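PDB 5TTA: putative exported protein from Peptoclostridium difficile, which is of unknown function but carries a DUF5780 domain of the E-set clan and is probably exported by way of a signal peptide. Local coordinates for residues Ser46-Asn60 / Trp194-Ser208. Sequence-based numbering, arbitrary orientation.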
loop_
_atom_site.group_PDB
_atom_site.type_symbol
_atom_site.label_atom_id
_atom_site.label_comp_id
_atom_site.label_asym_id
_atom_site.label_seq_id
_atom_site.Cartn_x
_atom_site.Cartn_y
_atom_site.Cartn_z
ATOM N N SER A 46 -2.393 29.780 11.877
ATOM C CA SER A 46 -2.589 29.330 10.503
ATOM C C SER A 46 -2.580 30.583 9.648
ATOM O O SER A 46 -3.323 31.526 9.933
ATOM C CB SER A 46 -3.888 28.524 10.320
ATOM O OG SER A 46 -5.008 29.253 10.755
ATOM N N LYS A 47 -1.692 30.620 8.656
ATOM C CA LYS A 47 -1.295 31.852 7.991
ATOM C C LYS A 47 -0.877 31.505 6.569
ATOM O O LYS A 47 -0.329 30.440 6.329
ATOM C CB LYS A 47 -0.099 32.520 8.693
ATOM C CG LYS A 47 -0.418 33.573 9.731
ATOM C CD LYS A 47 0.869 34.197 10.301
ATOM C CE LYS A 47 1.646 34.989 9.253
ATOM N NZ LYS A 47 0.894 36.184 8.755
ATOM N N ILE A 48 -1.104 32.409 5.646
ATOM C CA ILE A 48 -0.577 32.261 4.287
ATOM C C ILE A 48 0.883 32.636 4.341
ATOM O O ILE A 48 1.231 33.694 4.883
ATOM C CB ILE A 48 -1.304 33.180 3.293
ATOM C CG1 ILE A 48 -2.806 33.007 3.396
ATOM C CG2 ILE A 48 -0.767 32.964 1.861
ATOM C CD1 ILE A 48 -3.393 32.154 2.330
ATOM N N GLN A 49 1.733 31.762 3.804
ATOM C CA GLN A 49 3.141 32.043 3.602
ATOM C C GLN A 49 3.506 31.692 2.163
ATOM O O GLN A 49 2.891 30.816 1.544
ATOM C CB GLN A 49 3.997 31.255 4.598
ATOM C CG GLN A 49 3.557 31.527 6.047
ATOM C CD GLN A 49 4.460 30.922 7.123
ATOM O OE1 GLN A 49 5.484 30.293 6.828
ATOM N NE2 GLN A 49 4.067 31.107 8.390
ATOM N N TYR A 50 4.507 32.391 1.636
ATOM C CA TYR A 50 4.986 32.178 0.271
ATOM C C TYR A 50 6.385 31.585 0.297
ATOM O O TYR A 50 7.218 31.973 1.125
ATOM C CB TYR A 50 4.992 33.495 -0.504
ATOM C CG TYR A 50 3.651 34.178 -0.440
ATOM C CD1 TYR A 50 3.322 35.031 0.613
ATOM C CD2 TYR A 50 2.690 33.922 -1.409
ATOM C CE1 TYR A 50 2.065 35.633 0.675
ATOM C CE2 TYR A 50 1.447 34.525 -1.366
ATOM C CZ TYR A 50 1.136 35.370 -0.334
ATOM O OH TYR A 50 -0.106 35.962 -0.320
ATOM N N ASP A 51 6.653 30.658 -0.620
ATOM C CA ASP A 51 7.957 30.023 -0.592
ATOM C C ASP A 51 9.031 30.992 -1.097
ATOM O O ASP A 51 8.749 32.099 -1.580
ATOM C CB ASP A 51 7.936 28.713 -1.382
ATOM C CG ASP A 51 7.786 28.906 -2.899
ATOM O OD1 ASP A 51 8.341 29.868 -3.484
ATOM O OD2 ASP A 51 7.137 28.039 -3.528
ATOM N N ASP A 52 10.282 30.556 -0.974
ATOM C CA ASP A 52 11.438 31.404 -1.252
ATOM C C ASP A 52 11.848 31.429 -2.716
ATOM O O ASP A 52 12.688 32.254 -3.084
ATOM C CB ASP A 52 12.644 30.939 -0.435
ATOM C CG ASP A 52 12.516 31.276 1.022
ATOM O OD1 ASP A 52 12.945 30.448 1.857
ATOM O OD2 ASP A 52 11.990 32.368 1.331
ATOM N N THR A 53 11.310 30.538 -3.547
ATOM C CA THR A 53 11.691 30.476 -4.950
ATOM C C THR A 53 11.242 31.757 -5.641
ATOM O O THR A 53 10.503 32.559 -5.056
ATOM C CB THR A 53 11.068 29.249 -5.618
ATOM O OG1 THR A 53 9.679 29.499 -5.876
ATOM C CG2 THR A 53 11.213 28.026 -4.733
ATOM N N PRO A 54 11.672 31.992 -6.892
ATOM C CA PRO A 54 11.162 33.166 -7.624
ATOM C C PRO A 54 9.668 33.102 -7.943
ATOM O O PRO A 54 9.108 34.121 -8.358
ATOM C CB PRO A 54 12.013 33.195 -8.904
ATOM C CG PRO A 54 12.692 31.861 -8.992
ATOM C CD PRO A 54 12.795 31.340 -7.591
ATOM N N TYR A 55 9.005 31.954 -7.757
ATOM C CA TYR A 55 7.580 31.844 -8.037
ATOM C C TYR A 55 6.718 32.090 -6.809
ATOM O O TYR A 55 5.509 32.313 -6.961
ATOM C CB TYR A 55 7.259 30.466 -8.625
ATOM C CG TYR A 55 8.227 30.108 -9.758
ATOM C CD1 TYR A 55 9.309 29.256 -9.546
ATOM C CD2 TYR A 55 8.078 30.667 -11.017
ATOM C CE1 TYR A 55 10.197 28.952 -10.575
ATOM C CE2 TYR A 55 8.964 30.362 -12.054
ATOM C CZ TYR A 55 10.022 29.507 -11.820
ATOM O OH TYR A 55 10.906 29.216 -12.851
ATOM N N HIS A 56 7.307 32.062 -5.615
ATOM C CA HIS A 56 6.629 32.470 -4.374
ATOM C C HIS A 56 5.235 31.853 -4.266
ATOM O O HIS A 56 4.230 32.541 -4.086
ATOM C CB HIS A 56 6.563 33.994 -4.277
ATOM C CG HIS A 56 7.911 34.652 -4.277
ATOM N ND1 HIS A 56 8.799 34.518 -3.232
ATOM C CD2 HIS A 56 8.528 35.434 -5.196
ATOM C CE1 HIS A 56 9.905 35.193 -3.504
ATOM N NE2 HIS A 56 9.767 35.756 -4.692
ATOM N N TRP A 57 5.187 30.530 -4.348
ATOM C CA TRP A 57 3.893 29.871 -4.284
ATOM C C TRP A 57 3.285 30.022 -2.884
ATOM O O TRP A 57 4.005 29.970 -1.877
ATOM C CB TRP A 57 4.003 28.400 -4.631
ATOM C CG TRP A 57 4.114 28.111 -6.124
ATOM C CD1 TRP A 57 4.331 29.013 -7.148
ATOM C CD2 TRP A 57 4.048 26.826 -6.725
ATOM N NE1 TRP A 57 4.358 28.350 -8.358
ATOM C CE2 TRP A 57 4.198 27.005 -8.124
ATOM C CE3 TRP A 57 3.841 25.530 -6.222
ATOM C CZ2 TRP A 57 4.154 25.935 -9.019
ATOM C CZ3 TRP A 57 3.806 24.466 -7.120
ATOM C CH2 TRP A 57 3.974 24.676 -8.502
ATOM N N PRO A 58 1.967 30.211 -2.793
ATOM C CA PRO A 58 1.291 30.396 -1.494
ATOM C C PRO A 58 0.869 29.087 -0.854
ATOM O O PRO A 58 0.358 28.180 -1.517
ATOM C CB PRO A 58 0.034 31.203 -1.870
ATOM C CG PRO A 58 -0.340 30.661 -3.242
ATOM C CD PRO A 58 1.038 30.326 -3.935
ATOM N N SER A 59 1.036 29.007 0.471
ATOM C CA SER A 59 0.521 27.866 1.221
ATOM C C SER A 59 -0.173 28.342 2.491
ATOM O O SER A 59 0.246 29.308 3.130
ATOM C CB SER A 59 1.619 26.869 1.656
ATOM O OG SER A 59 2.245 26.200 0.567
ATOM N N ASN A 60 -1.200 27.596 2.886
ATOM C CA ASN A 60 -1.788 27.726 4.223
ATOM C C ASN A 60 -0.889 26.948 5.180
ATOM O O ASN A 60 -0.840 25.714 5.119
ATOM C CB ASN A 60 -3.212 27.170 4.152
ATOM C CG ASN A 60 -3.907 27.069 5.505
ATOM O OD1 ASN A 60 -4.902 26.346 5.641
ATOM N ND2 ASN A 60 -3.417 27.772 6.467
ATOM N N TRP A 194 -5.116 33.854 -5.335
ATOM C CA TRP A 194 -3.765 34.386 -5.415
ATOM C C TRP A 194 -3.508 34.913 -6.827
ATOM O O TRP A 194 -3.914 34.298 -7.817
ATOM C CB TRP A 194 -2.775 33.283 -5.039
ATOM C CG TRP A 194 -1.308 33.545 -5.203
ATOM C CD1 TRP A 194 -0.550 34.495 -4.590
ATOM C CD2 TRP A 194 -0.413 32.778 -6.028
ATOM N NE1 TRP A 194 0.782 34.371 -4.991
ATOM C CE2 TRP A 194 0.881 33.328 -5.877
ATOM C CE3 TRP A 194 -0.591 31.692 -6.881
ATOM C CZ2 TRP A 194 1.998 32.818 -6.552
ATOM C CZ3 TRP A 194 0.531 31.165 -7.539
ATOM C CH2 TRP A 194 1.801 31.731 -7.363
ATOM N N LYS A 195 -2.872 36.069 -6.918
ATOM C CA LYS A 195 -2.395 36.594 -8.193
ATOM C C LYS A 195 -0.869 36.593 -8.158
ATOM O O LYS A 195 -0.255 37.384 -7.439
ATOM C CB LYS A 195 -2.942 37.990 -8.478
ATOM C CG LYS A 195 -2.575 38.463 -9.881
ATOM C CD LYS A 195 -3.147 39.835 -10.200
ATOM C CE LYS A 195 -4.616 39.736 -10.566
ATOM N NZ LYS A 195 -4.816 38.811 -11.719
ATOM N N GLN A 196 -0.267 35.710 -8.945
ATOM C CA GLN A 196 1.179 35.519 -8.871
ATOM C C GLN A 196 1.931 36.778 -9.292
ATOM O O GLN A 196 2.938 37.142 -8.673
ATOM C CB GLN A 196 1.586 34.324 -9.735
ATOM C CG GLN A 196 3.109 34.063 -9.756
ATOM C CD GLN A 196 3.473 32.772 -10.456
ATOM O OE1 GLN A 196 2.940 32.462 -11.529
ATOM N NE2 GLN A 196 4.382 32.008 -9.858
ATOM N N SER A 197 1.435 37.472 -10.321
ATOM C CA SER A 197 2.138 38.637 -10.856
ATOM C C SER A 197 2.336 39.727 -9.807
ATOM O O SER A 197 3.352 40.426 -9.827
ATOM C CB SER A 197 1.383 39.196 -12.066
ATOM O OG SER A 197 0.086 39.651 -11.707
ATOM N N THR A 198 1.398 39.881 -8.876
ATOM C CA THR A 198 1.481 40.929 -7.867
ATOM C C THR A 198 1.795 40.422 -6.467
ATOM O O THR A 198 2.081 41.238 -5.587
ATOM C CB THR A 198 0.167 41.699 -7.801
ATOM O OG1 THR A 198 -0.885 40.776 -7.479
ATOM C CG2 THR A 198 -0.114 42.393 -9.130
ATOM N N GLY A 199 1.743 39.113 -6.236
ATOM C CA GLY A 199 1.910 38.563 -4.918
ATOM C C GLY A 199 0.707 38.714 -4.008
ATOM O O GLY A 199 0.788 38.307 -2.842
ATOM N N GLU A 200 -0.398 39.276 -4.496
ATOM C CA GLU A 200 -1.559 39.536 -3.651
ATOM C C GLU A 200 -2.405 38.283 -3.479
ATOM O O GLU A 200 -2.578 37.499 -4.416
ATOM C CB GLU A 200 -2.432 40.642 -4.242
ATOM C CG GLU A 200 -1.716 41.928 -4.571
ATOM C CD GLU A 200 -2.592 42.866 -5.389
ATOM O OE1 GLU A 200 -3.036 43.902 -4.843
ATOM O OE2 GLU A 200 -2.854 42.552 -6.576
ATOM N N HIS A 201 -2.964 38.120 -2.278
ATOM C CA HIS A 201 -3.860 37.016 -1.966
ATOM C C HIS A 201 -5.144 37.588 -1.376
ATOM O O HIS A 201 -5.086 38.363 -0.418
ATOM C CB HIS A 201 -3.216 36.036 -0.988
ATOM C CG HIS A 201 -3.680 34.627 -1.166
ATOM N ND1 HIS A 201 -5.008 34.267 -1.086
ATOM C CD2 HIS A 201 -3.000 33.494 -1.456
ATOM C CE1 HIS A 201 -5.125 32.971 -1.315
ATOM N NE2 HIS A 201 -3.921 32.477 -1.527
ATOM N N GLY A 202 -6.296 37.203 -1.939
ATOM C CA GLY A 202 -7.558 37.705 -1.417
ATOM C C GLY A 202 -7.826 37.246 0.003
ATOM O O GLY A 202 -8.594 37.884 0.738
ATOM N N VAL A 203 -7.237 36.127 0.395
ATOM C CA VAL A 203 -7.395 35.596 1.747
ATOM C C VAL A 203 -6.452 36.351 2.671
ATOM O O VAL A 203 -5.235 36.340 2.468
ATOM C CB VAL A 203 -7.109 34.091 1.797
ATOM C CG1 VAL A 203 -7.093 33.613 3.248
ATOM C CG2 VAL A 203 -8.117 33.310 0.980
ATOM N N LYS A 204 -7.012 37.006 3.691
ATOM C CA LYS A 204 -6.225 37.741 4.671
ATOM C C LYS A 204 -6.078 36.980 5.977
ATOM O O LYS A 204 -5.038 37.087 6.637
ATOM C CB LYS A 204 -6.876 39.112 4.935
ATOM C CG LYS A 204 -6.132 40.018 5.901
ATOM C CD LYS A 204 -4.755 40.407 5.385
ATOM C CE LYS A 204 -4.315 41.748 5.963
ATOM N NZ LYS A 204 -3.960 41.638 7.393
ATOM N N TYR A 205 -7.076 36.182 6.339
ATOM C CA TYR A 205 -7.068 35.471 7.598
ATOM C C TYR A 205 -7.586 34.066 7.389
ATOM O O TYR A 205 -8.568 33.847 6.671
ATOM C CB TYR A 205 -7.962 36.170 8.656
ATOM C CG TYR A 205 -7.704 37.643 8.872
ATOM C CD1 TYR A 205 -6.730 38.074 9.788
ATOM C CD2 TYR A 205 -8.482 38.606 8.233
ATOM C CE1 TYR A 205 -6.509 39.415 10.016
ATOM C CE2 TYR A 205 -8.280 39.952 8.464
ATOM C CZ TYR A 205 -7.289 40.354 9.354
ATOM O OH TYR A 205 -7.078 41.692 9.565
ATOM N N ILE A 206 -6.936 33.130 8.047
ATOM C CA ILE A 206 -7.386 31.751 8.119
ATOM C C ILE A 206 -7.544 31.432 9.592
ATOM O O ILE A 206 -6.629 31.690 10.379
ATOM C CB ILE A 206 -6.385 30.809 7.432
ATOM C CG1 ILE A 206 -6.347 31.140 5.931
ATOM C CG2 ILE A 206 -6.735 29.353 7.699
ATOM C CD1 ILE A 206 -5.306 30.401 5.225
ATOM N N ILE A 207 -8.717 30.950 9.988
ATOM C CA ILE A 207 -8.896 30.498 11.362
ATOM C C ILE A 207 -9.217 29.021 11.295
ATOM O O ILE A 207 -9.871 28.573 10.350
ATOM C CB ILE A 207 -9.992 31.304 12.104
ATOM C CG1 ILE A 207 -11.335 31.156 11.397
ATOM C CG2 ILE A 207 -9.608 32.804 12.145
ATOM C CD1 ILE A 207 -12.525 31.781 12.217
ATOM N N SER A 208 -8.723 28.260 12.278
ATOM C CA SER A 208 -8.789 26.809 12.241
ATOM C C SER A 208 -9.265 26.229 13.566
ATOM O O SER A 208 -9.275 26.898 14.615
ATOM C CB SER A 208 -7.435 26.205 11.869
ATOM O OG SER A 208 -6.895 26.890 10.737
HETATM O O HOH W 1 -4.205 33.907 9.097
HETATM O O HOH W 2 3.481 35.337 -4.360
#
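Pro58 turns its CG-CD edge onto one face of the Trp194 indole. Its CD sits 3.4 Å from the centroid of the Trp194 six-membered ring, 6° off the normal, a CH-pi contact. CG of Trp194 is anti to the backbone N (chi1 173°), which carries the indole across to the hairpin 46-60. Tyr50 and Trp57 join it in an aromatic cluster, both at oblique angles. A water bridges Trp194 NE1 and His56 O. Beside the indole, Gln196 NE2 donates to Tyr55 O at 3.1 Å, in the carbonyl plane and nearly straight (163°). The extended Gln196 chain is held further by Val119 N at OE1 and Gly117 O at NE2. Gly117 O also accepts from Trp57 NE1.

Further along, Ile48 CD1 stands over the His201 ring, 4.0 Å from its centroid. Leu190 O holds His201 NE2. Ile48 CD1 also meets Ile206 CD1 at 3.9 Å. Ile206 CD1 packs against the Asn60 amide, whose buried ND2 has no hydrogen-bond partner in the model. At the far end, Ser46 OG lies 3.0 Å from Ile206 O and 3.0 Å from Ser208 OG, within hydrogen-bonding distance of both, and also hydrogen-bonds Tyr247 OH. A second water links Ser46 O to Ile206 N.

The contact joins the hairpin of strands 41-50 and 58-66 to the small, weakly paired hairpin 194-201 and to strand 205-215, which pairs with strand 72-82 in another sheet.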